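Local coordinates for hypothetical protein PH1952 (Pyrococcus horikoshii, PDB 1ZJJ) that probably hydrolyses phosphate esters as a magnesium-binding phosphatase of the haloacid dehalogenase superfamily, at residues P20-L25 / M57-S62; I65-G70 / E194-M199; K120-G125 / K136-A141; K225-L230 / Y254-Y259. All coordinates share one frame; numbering follows the deposited sequence.

Interaction 1: residues P20-L25 / M57-S62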
loop_
_atom_site.group_PDB
_atom_site.type_symbol
_atom_site.label_atom_id
_atom_site.label_comp_id
_atom_site.label_asym_id
_atom_site.label_seq_id
_atom_site.Cartn_x
_atom_site.Cartn_y
_atom_site.Cartn_z
ATOM N N PRO B 20 0.916 20.943 -29.580
ATOM C CA PRO B 20 0.818 22.111 -30.458
ATOM C C PRO B 20 -0.018 23.254 -29.891
ATOM O O PRO B 20 -1.027 23.022 -29.239
ATOM C CB PRO B 20 0.205 21.529 -31.734
ATOM C CG PRO B 20 0.679 20.106 -31.725
ATOM C CD PRO B 20 0.479 19.722 -30.281
ATOM N N GLY B 21 0.422 24.485 -30.143
ATOM C CA GLY B 21 -0.307 25.661 -29.696
ATOM C C GLY B 21 -0.165 26.110 -28.251
ATOM O O GLY B 21 -0.709 27.146 -27.878
ATOM N N VAL B 22 0.563 25.367 -27.426
ATOM C CA VAL B 22 0.698 25.784 -26.037
ATOM C C VAL B 22 1.394 27.143 -25.868
ATOM O O VAL B 22 0.957 27.971 -25.069
ATOM C CB VAL B 22 1.413 24.704 -25.198
ATOM C CG1 VAL B 22 1.576 25.193 -23.764
ATOM C CG2 VAL B 22 0.597 23.418 -25.199
ATOM N N ARG B 23 2.466 27.378 -26.622
ATOM C CA ARG B 23 3.164 28.668 -26.544
ATOM C C ARG B 23 2.214 29.810 -26.896
ATOM O O ARG B 23 2.228 30.860 -26.254
ATOM C CB ARG B 23 4.369 28.709 -27.492
ATOM C CG ARG B 23 5.191 29.996 -27.390
ATOM C CD ARG B 23 6.203 30.098 -28.532
ATOM N NE ARG B 23 5.573 30.376 -29.822
ATOM C CZ ARG B 23 5.154 31.572 -30.219
ATOM N NH1 ARG B 23 5.292 32.625 -29.430
ATOM N NH2 ARG B 23 4.605 31.711 -31.419
ATOM N N GLU B 24 1.397 29.594 -27.926
ATOM C CA GLU B 24 0.437 30.609 -28.339
ATOM C C GLU B 24 -0.541 30.919 -27.241
ATOM O O GLU B 24 -0.818 32.078 -26.981
ATOM C CB GLU B 24 -0.339 30.193 -29.598
ATOM C CG GLU B 24 0.419 30.424 -30.873
ATOM C CD GLU B 24 1.224 29.217 -31.309
ATOM O OE1 GLU B 24 1.546 28.335 -30.484
ATOM O OE2 GLU B 24 1.538 29.148 -32.512
ATOM N N LEU B 25 -1.057 29.873 -26.607
ATOM C CA LEU B 25 -1.995 30.035 -25.510
ATOM C C LEU B 25 -1.380 30.910 -24.427
ATOM O O LEU B 25 -1.964 31.912 -24.032
ATOM C CB LEU B 25 -2.354 28.677 -24.909
ATOM C CG LEU B 25 -3.186 28.749 -23.612
ATOM C CD1 LEU B 25 -4.471 29.550 -23.835
ATOM C CD2 LEU B 25 -3.510 27.341 -23.151
ATOM N N MET B 57 9.848 21.761 -23.669
ATOM C CA MET B 57 8.625 21.498 -24.399
ATOM C C MET B 57 8.139 22.741 -25.144
ATOM O O MET B 57 6.985 22.805 -25.578
ATOM C CB MET B 57 7.542 21.000 -23.436
ATOM C CG MET B 57 8.028 19.889 -22.521
ATOM S SD MET B 57 8.890 18.583 -23.418
ATOM C CE MET B 57 7.502 17.892 -24.364
ATOM N N GLY B 58 9.022 23.733 -25.257
ATOM C CA GLY B 58 8.702 24.959 -25.977
ATOM C C GLY B 58 7.941 26.005 -25.192
ATOM O O GLY B 58 7.359 26.933 -25.745
ATOM N N ILE B 59 7.985 25.868 -23.877
ATOM C CA ILE B 59 7.271 26.762 -22.979
ATOM C C ILE B 59 8.154 27.524 -21.990
ATOM O O ILE B 59 8.920 26.921 -21.242
ATOM C CB ILE B 59 6.248 25.959 -22.182
ATOM C CG1 ILE B 59 5.325 25.233 -23.168
ATOM C CG2 ILE B 59 5.444 26.888 -21.289
ATOM C CD1 ILE B 59 5.040 23.764 -22.847
ATOM N N ASP B 60 8.001 28.846 -21.959
ATOM C CA ASP B 60 8.789 29.677 -21.050
ATOM C C ASP B 60 7.910 30.375 -20.015
ATOM O O ASP B 60 7.134 31.268 -20.350
ATOM C CB ASP B 60 9.577 30.724 -21.839
ATOM C CG ASP B 60 10.632 31.419 -20.998
ATOM O OD1 ASP B 60 10.474 31.501 -19.758
ATOM O OD2 ASP B 60 11.624 31.892 -21.586
ATOM N N VAL B 61 8.034 29.960 -18.758
ATOM C CA VAL B 61 7.277 30.562 -17.668
ATOM C C VAL B 61 8.153 30.570 -16.425
ATOM O O VAL B 61 9.072 29.757 -16.292
ATOM C CB VAL B 61 5.987 29.769 -17.340
ATOM C CG1 VAL B 61 5.077 29.708 -18.571
ATOM C CG2 VAL B 61 6.346 28.369 -16.845
ATOM N N SER B 62 7.865 31.492 -15.518
ATOM C CA SER B 62 8.625 31.602 -14.282
ATOM C C SER B 62 8.289 30.448 -13.334
ATOM O O SER B 62 7.140 30.020 -13.247
ATOM C CB SER B 62 8.306 32.935 -13.608
ATOM O OG SER B 62 8.952 33.040 -12.361
#
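V22, in the first turn of helix 22-31, meets I59, whose N closes the Schellman motif that ends helix 47-56, so the contact pairs a helix start with a helix end in the Rossmann-like core of this HAD-superfamily protein. The apolar part is carried by two beta-branched side chains. V22 CG1 lies 3.8 Å from I59 CG1 and 3.9 Å from I59 CD1, so one methyl of the valine is set against the longer branch of the isoleucine, the two side chains slanting across each other. With CG1 anti to the backbone N (chi1 178°), V22 turns this methyl to the partner. Short, stiff residues suit a buried place like this, where V22 also rests on V253 and I59 on L54.

The second part is van der Waals contact with the backbone at the exposed margin. R23 brings only its stem to G58, while its guanidinium group leads away from the contact; a long side chain with an apolar base and a charged end fits such an edge. G58 is the C-prime residue of the Schellman motif, its N directed to L55 O and the N of I59 to L54 O, and its positive phi (83°) favours glycine. Further along, D60 and V61 O both bind R51 of the ending helix, by salt bridge and hydrogen bond respectively.

Backbone bonding starts the other helix: G21, itself with positive phi, is the N-cap residue, and L25 N reaches G21 O at 3.0 Å. Beside this turn, R23 CB comes to 3.9 Å from G58 O.

Interaction 2: residues I65-G70 / E194-M199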
loop_
_atom_site.group_PDB
_atom_site.type_symbol
_atom_site.label_atom_id
_atom_site.label_comp_id
_atom_site.label_asym_id
_atom_site.label_seq_id
_atom_site.Cartn_x
_atom_site.Cartn_y
_atom_site.Cartn_z
ATOM N N ILE B 65 5.184 30.552 -10.858
ATOM C CA ILE B 65 3.782 30.205 -11.044
ATOM C C ILE B 65 3.596 28.694 -11.167
ATOM O O ILE B 65 2.524 28.219 -11.535
ATOM C CB ILE B 65 3.158 30.934 -12.274
ATOM C CG1 ILE B 65 3.942 30.625 -13.550
ATOM C CG2 ILE B 65 3.133 32.430 -12.025
ATOM C CD1 ILE B 65 3.611 29.297 -14.176
ATOM N N ILE B 66 4.650 27.944 -10.858
ATOM C CA ILE B 66 4.602 26.480 -10.904
ATOM C C ILE B 66 4.429 25.936 -9.485
ATOM O O ILE B 66 5.339 26.025 -8.661
ATOM C CB ILE B 66 5.898 25.875 -11.495
ATOM C CG1 ILE B 66 6.095 26.365 -12.932
ATOM C CG2 ILE B 66 5.828 24.339 -11.450
ATOM C CD1 ILE B 66 7.366 25.847 -13.602
ATOM N N ILE B 67 3.257 25.377 -9.205
ATOM C CA ILE B 67 2.964 24.831 -7.883
ATOM C C ILE B 67 2.996 23.310 -7.905
ATOM O O ILE B 67 2.229 22.673 -8.625
ATOM C CB ILE B 67 1.575 25.281 -7.401
ATOM C CG1 ILE B 67 1.481 26.804 -7.459
ATOM C CG2 ILE B 67 1.319 24.774 -5.984
ATOM C CD1 ILE B 67 0.091 27.324 -7.213
ATOM N N THR B 68 3.895 22.741 -7.112
ATOM C CA THR B 68 4.038 21.297 -7.016
ATOM C C THR B 68 3.417 20.860 -5.692
ATOM O O THR B 68 3.267 21.673 -4.771
ATOM C CB THR B 68 5.515 20.884 -7.011
ATOM O OG1 THR B 68 6.162 21.464 -5.868
ATOM C CG2 THR B 68 6.216 21.373 -8.277
ATOM N N SER B 69 3.063 19.586 -5.580
ATOM C CA SER B 69 2.482 19.114 -4.332
ATOM C C SER B 69 3.498 19.307 -3.207
ATOM O O SER B 69 3.126 19.542 -2.067
ATOM C CB SER B 69 2.064 17.642 -4.440
ATOM O OG SER B 69 3.156 16.790 -4.719
ATOM N N GLY B 70 4.782 19.217 -3.546
ATOM C CA GLY B 70 5.827 19.393 -2.549
ATOM C C GLY B 70 5.824 20.800 -1.982
ATOM O O GLY B 70 5.990 20.999 -0.779
ATOM N N GLU B 194 -6.060 25.727 -1.064
ATOM C CA GLU B 194 -5.658 26.809 -0.182
ATOM C C GLU B 194 -4.449 27.520 -0.770
ATOM O O GLU B 194 -4.347 28.740 -0.700
ATOM C CB GLU B 194 -5.340 26.272 1.218
ATOM C CG GLU B 194 -4.779 27.318 2.157
ATOM C CD GLU B 194 -4.691 26.833 3.593
ATOM O OE1 GLU B 194 -4.238 25.693 3.814
ATOM O OE2 GLU B 194 -5.066 27.600 4.501
ATOM N N VAL B 195 -3.535 26.758 -1.364
ATOM C CA VAL B 195 -2.348 27.359 -1.970
ATOM C C VAL B 195 -2.681 28.188 -3.212
ATOM O O VAL B 195 -2.161 29.288 -3.390
ATOM C CB VAL B 195 -1.303 26.283 -2.333
ATOM C CG1 VAL B 195 -0.167 26.906 -3.124
ATOM C CG2 VAL B 195 -0.754 25.659 -1.058
ATOM N N VAL B 196 -3.544 27.656 -4.071
ATOM C CA VAL B 196 -3.956 28.368 -5.280
ATOM C C VAL B 196 -4.639 29.677 -4.894
ATOM O O VAL B 196 -4.360 30.728 -5.461
ATOM C CB VAL B 196 -4.944 27.513 -6.122
ATOM C CG1 VAL B 196 -5.569 28.363 -7.226
ATOM C CG2 VAL B 196 -4.219 26.314 -6.729
ATOM N N ARG B 197 -5.536 29.595 -3.918
ATOM C CA ARG B 197 -6.287 30.751 -3.443
ATOM C C ARG B 197 -5.430 31.862 -2.890
ATOM O O ARG B 197 -5.722 33.044 -3.058
ATOM C CB ARG B 197 -7.279 30.325 -2.365
ATOM C CG ARG B 197 -8.681 30.298 -2.867
ATOM C CD ARG B 197 -9.012 31.643 -3.458
ATOM N NE ARG B 197 -10.208 31.578 -4.272
ATOM C CZ ARG B 197 -10.467 32.373 -5.300
ATOM N NH1 ARG B 197 -9.614 33.315 -5.671
ATOM N NH2 ARG B 197 -11.604 32.215 -5.942
ATOM N N GLU B 198 -4.389 31.452 -2.189
ATOM C CA GLU B 198 -3.434 32.349 -1.573
ATOM C C GLU B 198 -2.705 33.150 -2.659
ATOM O O GLU B 198 -2.398 34.327 -2.483
ATOM C CB GLU B 198 -2.458 31.488 -0.735
ATOM C CG GLU B 198 -1.127 32.111 -0.351
ATOM C CD GLU B 198 -1.270 33.348 0.485
ATOM O OE1 GLU B 198 -2.288 33.488 1.192
ATOM O OE2 GLU B 198 -0.355 34.195 0.429
ATOM N N MET B 199 -2.463 32.506 -3.796
ATOM C CA MET B 199 -1.772 33.148 -4.917
ATOM C C MET B 199 -2.715 34.086 -5.686
ATOM O O MET B 199 -2.331 35.171 -6.094
ATOM C CB MET B 199 -1.235 32.097 -5.880
ATOM C CG MET B 199 -0.450 32.677 -7.043
ATOM S SD MET B 199 0.224 31.408 -8.136
ATOM C CE MET B 199 1.059 30.369 -6.946
#
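The backbone N of M199 is gripped by two carbonyls, V195 O at 3.3 Å and, more weakly, V196 O at 3.1 Å; V195 and M199 turn their side chains to I67, and V196 only brushes its CD1. The contact itself is wholly apolar. I67 divides its branches: CG2 lies 3.9 Å from V195 CG1, the two side chains sliding past one another in opposite directions, whereas CD1 meets the M199 methyl tip to tip. That methyl is swung round by the bend at chi3 (-52°), and M199 CE comes to 3.2 Å from I67 CD1, closer than normal van der Waals contact, so its exact placement is doubtful. Isoleucine suits the strand and fills a buried site; a flexible methionine can bring its methyl up to that end. With an alanine here CG2 and CD1 are gone, which would probably open a gap beside V195 CG1 and leave the M199 thioether end freer to turn.

Strand 66-68, the sheet edge within this chain, runs nearly antiparallel to the 194-199 part of helix 190-199 (158°), the two segment axes 10.5 Å apart at their closest. I67 bonds through its backbone to strand 36-40, I66 points instead to helix 47-56, and V196 reaches strands 36-40 and 204-209.

Interaction 3: residues K120-G125 / K136-A141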
loop_
_atom_site.group_PDB
_atom_site.type_symbol
_atom_site.label_atom_id
_atom_site.label_comp_id
_atom_site.label_asym_id
_atom_site.label_seq_id
_atom_site.Cartn_x
_atom_site.Cartn_y
_atom_site.Cartn_z
ATOM N N LYS B 120 8.452 14.179 14.385
ATOM C CA LYS B 120 7.152 14.785 14.672
ATOM C C LYS B 120 6.223 14.785 13.449
ATOM O O LYS B 120 4.998 14.829 13.590
ATOM C CB LYS B 120 7.337 16.226 15.170
ATOM C CG LYS B 120 8.041 16.347 16.516
ATOM C CD LYS B 120 7.223 15.692 17.622
ATOM C CE LYS B 120 7.936 15.752 18.970
ATOM N NZ LYS B 120 7.995 17.133 19.532
ATOM N N HIS B 121 6.812 14.737 12.258
ATOM C CA HIS B 121 6.041 14.742 11.017
ATOM C C HIS B 121 6.614 13.763 9.995
ATOM O O HIS B 121 7.826 13.725 9.772
ATOM C CB HIS B 121 6.045 16.147 10.394
ATOM C CG HIS B 121 5.637 17.237 11.335
ATOM N ND1 HIS B 121 4.356 17.357 11.831
ATOM C CD2 HIS B 121 6.342 18.263 11.874
ATOM C CE1 HIS B 121 4.289 18.404 12.632
ATOM N NE2 HIS B 121 5.483 18.972 12.675
ATOM N N VAL B 122 5.741 12.971 9.380
ATOM C CA VAL B 122 6.158 12.035 8.344
ATOM C C VAL B 122 5.515 12.507 7.042
ATOM O O VAL B 122 4.294 12.625 6.953
ATOM C CB VAL B 122 5.703 10.598 8.644
ATOM C CG1 VAL B 122 6.092 9.687 7.487
ATOM C CG2 VAL B 122 6.343 10.107 9.937
ATOM N N VAL B 123 6.342 12.807 6.046
ATOM C CA VAL B 123 5.860 13.291 4.755
ATOM C C VAL B 123 6.138 12.233 3.687
ATOM O O VAL B 123 7.282 11.812 3.489
ATOM C CB VAL B 123 6.541 14.627 4.381
ATOM C CG1 VAL B 123 6.061 15.099 3.017
ATOM C CG2 VAL B 123 6.218 15.689 5.429
ATOM N N VAL B 124 5.082 11.811 2.998
ATOM C CA VAL B 124 5.191 10.765 1.993
ATOM C C VAL B 124 4.776 11.218 0.606
ATOM O O VAL B 124 3.647 11.655 0.402
ATOM C CB VAL B 124 4.309 9.557 2.382
ATOM C CG1 VAL B 124 4.548 8.383 1.433
ATOM C CG2 VAL B 124 4.582 9.159 3.825
ATOM N N GLY B 125 5.703 11.109 -0.339
ATOM C CA GLY B 125 5.429 11.459 -1.718
ATOM C C GLY B 125 5.893 10.283 -2.555
ATOM O O GLY B 125 6.220 9.223 -2.008
ATOM N N LYS B 136 8.971 0.979 7.256
ATOM C CA LYS B 136 9.085 0.586 8.653
ATOM C C LYS B 136 9.224 1.797 9.581
ATOM O O LYS B 136 8.417 1.986 10.488
ATOM C CB LYS B 136 10.284 -0.349 8.830
ATOM C CG LYS B 136 10.506 -0.814 10.266
ATOM C CD LYS B 136 11.803 -1.603 10.409
ATOM C CE LYS B 136 13.034 -0.757 10.094
ATOM N NZ LYS B 136 14.298 -1.511 10.349
ATOM N N TYR B 137 10.245 2.617 9.359
ATOM C CA TYR B 137 10.444 3.789 10.206
ATOM C C TYR B 137 9.294 4.782 10.114
ATOM O O TYR B 137 8.927 5.406 11.110
ATOM C CB TYR B 137 11.777 4.464 9.875
ATOM C CG TYR B 137 12.943 3.645 10.367
ATOM C CD1 TYR B 137 13.046 3.310 11.714
ATOM C CD2 TYR B 137 13.897 3.142 9.485
ATOM C CE1 TYR B 137 14.067 2.482 12.175
ATOM C CE2 TYR B 137 14.930 2.309 9.935
ATOM C CZ TYR B 137 15.003 1.986 11.283
ATOM O OH TYR B 137 16.003 1.164 11.754
ATOM N N ALA B 138 8.705 4.918 8.929
ATOM C CA ALA B 138 7.584 5.836 8.769
ATOM C C ALA B 138 6.417 5.339 9.620
ATOM O O ALA B 138 5.727 6.123 10.270
ATOM C CB ALA B 138 7.172 5.917 7.300
ATOM N N THR B 139 6.196 4.030 9.605
ATOM C CA THR B 139 5.125 3.421 10.375
ATOM C C THR B 139 5.380 3.581 11.874
ATOM O O THR B 139 4.481 3.953 12.632
ATOM C CB THR B 139 4.992 1.915 10.028
ATOM O OG1 THR B 139 4.524 1.783 8.681
ATOM C CG2 THR B 139 4.024 1.218 10.964
ATOM N N LEU B 140 6.605 3.294 12.299
ATOM C CA LEU B 140 6.958 3.418 13.709
ATOM C C LEU B 140 6.754 4.855 14.172
ATOM O O LEU B 140 6.188 5.094 15.235
ATOM C CB LEU B 140 8.414 2.992 13.936
ATOM C CG LEU B 140 8.695 1.487 13.827
ATOM C CD1 LEU B 140 10.184 1.217 13.891
ATOM C CD2 LEU B 140 7.972 0.759 14.948
ATOM N N ALA B 141 7.195 5.807 13.358
ATOM C CA ALA B 141 7.061 7.223 13.699
ATOM C C ALA B 141 5.598 7.667 13.761
ATOM O O ALA B 141 5.170 8.280 14.735
ATOM C CB ALA B 141 7.828 8.067 12.695
#
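V122 presents its two methyls to two alanines one helical turn apart, A138 and A141. The fork of the valine straddles the turn: CG1 lies 3.9 Å from A138 CB, and CG2 lies 3.7 Å from A141 CB. The second methyl also comes within 4.0 Å of the carbonyl, V122 CG2 to A138 O, so the side chain touches the helix backbone as well as its surface. With CG1 anti to the backbone N (chi1 176°), the fork is turned so that each methyl faces one alanine. V122 and A141 aim their CB atoms at each other's segment, while A138 offers its methyl from the flank. Alanine suits this helical face because its small side chain allows close approach: the CA atoms of V122 and A138 are 6.4 Å apart. Valine, beta-branched, suits the strand.

The strand alternates. H121 points away from this helix, and both its ring nitrogens are held, ND1 by T147 OG1 and NE2 by D82 O; V123 reaches T73 and M77 of helix 69-80. The contact belongs to a beta-alpha-beta unit, strand 121-124, helix 132-143 and strand 147-150, within the smaller four-stranded parallel sheet, probably the cap domain of this family. Strand 86-89 flanks 121-124, helix 167-178 packs on V124 and T139, and L140 on the outer side of the helix meets I163 of the second subunit.

Interaction 4: residues K225-L230 / Y254-Y259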
loop_
_atom_site.group_PDB
_atom_site.type_symbol
_atom_site.label_atom_id
_atom_site.label_comp_id
_atom_site.label_asym_id
_atom_site.label_seq_id
_atom_site.Cartn_x
_atom_site.Cartn_y
_atom_site.Cartn_z
ATOM N N LYS B 225 -14.219 26.408 -12.474
ATOM C CA LYS B 225 -14.784 25.928 -13.727
ATOM C C LYS B 225 -13.973 24.688 -14.088
ATOM O O LYS B 225 -12.743 24.747 -14.167
ATOM C CB LYS B 225 -14.648 26.983 -14.829
ATOM C CG LYS B 225 -15.189 26.530 -16.183
ATOM C CD LYS B 225 -14.947 27.570 -17.268
ATOM C CE LYS B 225 -15.817 28.799 -17.077
ATOM N NZ LYS B 225 -17.258 28.471 -17.271
ATOM N N ALA B 226 -14.660 23.570 -14.295
ATOM C CA ALA B 226 -14.000 22.304 -14.613
ATOM C C ALA B 226 -13.825 22.074 -16.114
ATOM O O ALA B 226 -14.758 21.664 -16.816
ATOM C CB ALA B 226 -14.783 21.138 -13.982
ATOM N N ILE B 227 -12.617 22.331 -16.602
ATOM C CA ILE B 227 -12.317 22.162 -18.017
ATOM C C ILE B 227 -11.416 20.962 -18.248
ATOM O O ILE B 227 -10.311 20.890 -17.715
ATOM C CB ILE B 227 -11.602 23.400 -18.591
ATOM C CG1 ILE B 227 -12.399 24.667 -18.264
ATOM C CG2 ILE B 227 -11.425 23.235 -20.101
ATOM C CD1 ILE B 227 -11.679 25.956 -18.629
ATOM N N MET B 228 -11.888 20.014 -19.042
ATOM C CA MET B 228 -11.088 18.839 -19.330
ATOM C C MET B 228 -10.620 18.858 -20.777
ATOM O O MET B 228 -11.368 19.234 -21.684
ATOM C CB MET B 228 -11.891 17.559 -19.069
ATOM C CG MET B 228 -11.053 16.292 -19.171
ATOM S SD MET B 228 -11.967 14.765 -18.832
ATOM C CE MET B 228 -12.122 14.082 -20.470
ATOM N N VAL B 229 -9.364 18.479 -20.987
ATOM C CA VAL B 229 -8.818 18.407 -22.337
ATOM C C VAL B 229 -8.668 16.926 -22.659
ATOM O O VAL B 229 -8.584 16.094 -21.752
ATOM C CB VAL B 229 -7.451 19.119 -22.455
ATOM C CG1 VAL B 229 -7.643 20.623 -22.325
ATOM C CG2 VAL B 229 -6.487 18.595 -21.398
ATOM N N LEU B 230 -8.639 16.592 -23.942
ATOM C CA LEU B 230 -8.544 15.193 -24.351
ATOM C C LEU B 230 -7.132 14.719 -24.718
ATOM O O LEU B 230 -6.954 13.604 -25.210
ATOM C CB LEU B 230 -9.503 14.960 -25.521
ATOM C CG LEU B 230 -10.931 15.414 -25.208
ATOM C CD1 LEU B 230 -11.810 15.287 -26.439
ATOM C CD2 LEU B 230 -11.487 14.586 -24.069
ATOM N N TYR B 254 -5.012 24.504 -26.603
ATOM C CA TYR B 254 -4.922 25.494 -27.670
ATOM C C TYR B 254 -6.297 26.091 -27.958
ATOM O O TYR B 254 -6.426 27.290 -28.202
ATOM C CB TYR B 254 -4.349 24.876 -28.949
ATOM C CG TYR B 254 -4.303 25.852 -30.107
ATOM C CD1 TYR B 254 -3.511 26.996 -30.050
ATOM C CD2 TYR B 254 -5.079 25.644 -31.248
ATOM C CE1 TYR B 254 -3.492 27.911 -31.101
ATOM C CE2 TYR B 254 -5.068 26.549 -32.304
ATOM C CZ TYR B 254 -4.275 27.679 -32.225
ATOM O OH TYR B 254 -4.268 28.573 -33.273
ATOM N N GLU B 255 -7.322 25.246 -27.918
ATOM C CA GLU B 255 -8.691 25.681 -28.172
ATOM C C GLU B 255 -9.219 26.660 -27.123
ATOM O O GLU B 255 -10.282 27.259 -27.305
ATOM C CB GLU B 255 -9.626 24.473 -28.265
ATOM C CG GLU B 255 -9.565 23.714 -29.592
ATOM C CD GLU B 255 -8.227 23.040 -29.848
ATOM O OE1 GLU B 255 -7.725 22.335 -28.949
ATOM O OE2 GLU B 255 -7.680 23.208 -30.957
ATOM N N LEU B 256 -8.485 26.819 -26.025
ATOM C CA LEU B 256 -8.893 27.748 -24.978
ATOM C C LEU B 256 -8.845 29.175 -25.491
ATOM O O LEU B 256 -9.541 30.045 -24.981
ATOM C CB LEU B 256 -7.975 27.645 -23.756
ATOM C CG LEU B 256 -8.399 26.733 -22.607
ATOM C CD1 LEU B 256 -7.357 26.836 -21.485
ATOM C CD2 LEU B 256 -9.772 27.143 -22.092
ATOM N N ILE B 257 -8.011 29.411 -26.495
ATOM C CA ILE B 257 -7.873 30.748 -27.059
ATOM C C ILE B 257 -9.178 31.237 -27.687
ATOM O O ILE B 257 -9.681 32.304 -27.336
ATOM C CB ILE B 257 -6.750 30.785 -28.111
ATOM C CG1 ILE B 257 -5.408 30.458 -27.447
ATOM C CG2 ILE B 257 -6.694 32.158 -28.769
ATOM C CD1 ILE B 257 -4.253 30.345 -28.417
ATOM N N ASP B 258 -9.733 30.465 -28.612
ATOM C CA ASP B 258 -10.975 30.890 -29.241
ATOM C C ASP B 258 -12.140 30.825 -28.266
ATOM O O ASP B 258 -13.102 31.584 -28.391
ATOM C CB ASP B 258 -11.250 30.076 -30.508
ATOM C CG ASP B 258 -10.519 30.637 -31.721
ATOM O OD1 ASP B 258 -10.635 30.062 -32.821
ATOM O OD2 ASP B 258 -9.823 31.664 -31.570
ATOM N N TYR B 259 -12.053 29.939 -27.279
ATOM C CA TYR B 259 -13.118 29.853 -26.287
ATOM C C TYR B 259 -13.171 31.167 -25.511
ATOM O O TYR B 259 -14.247 31.709 -25.250
ATOM C CB TYR B 259 -12.865 28.721 -25.296
ATOM C CG TYR B 259 -13.946 28.621 -24.249
ATOM C CD1 TYR B 259 -15.225 28.183 -24.589
ATOM C CD2 TYR B 259 -13.699 28.975 -22.925
ATOM C CE1 TYR B 259 -16.236 28.097 -23.630
ATOM C CE2 TYR B 259 -14.699 28.892 -21.963
ATOM C CZ TYR B 259 -15.964 28.448 -22.321
ATOM O OH TYR B 259 -16.938 28.324 -21.354
#
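I227 and L256 join strand 225-229 of the six-stranded parallel, Rossmann-like sheet to helix 256-261, near the C terminus of the chain. Their contact is apolar and light, a single pair of branch ends. L256 does not set out straight at the strand; its chi1 of -95° departs from a staggered position, and its end bends nearer to the sheet. Isoleucine is a natural strand residue, and leucine gives the helix a branched end that also touches V208 and L250 of the neighbouring strands. A226 and M228, which alternate with I227, turn to helix 212-221 instead.

The other pair is K225 and Y259, whose side chains approach from opposite directions. At 4.1 Å, K225 NZ and Y259 OH are too far apart for a hydrogen bond, so the pair is better read as loose proximity of two long amphipathic side chains. Bends at chi3 and chi4 curl the lysine, whose side chain also touches W206; the tyrosine rests on L248.

Y259 N bonds E255 O at 3.2 Å, and across the contact I227 CD1 stands 4.1 Å from L256 CD2.

How the interactions relate
Following the chain, interaction 1 closes first, returning the loop after helix 47-56 to the start of helix 22-31 across 31 intervening residues. Interaction 2 opens just afterwards, touching it through V61 CG2 and I66 CD1, and closes a loop of 123 residues that carries the smaller sheet. Interaction 3 is nested inside that loop, a local contact within one beta-alpha-beta unit, its centre about 24 Å from that of interaction 2. Interaction 4 follows in series, and none of the four cross; it ties the end of the chain to the large sheet, which interaction 2 also reaches. It comes back against interaction 1, with Y254 and I257 packing on residues 20-25, so the first helix of the chain, 22-31, meets the last, 256-261.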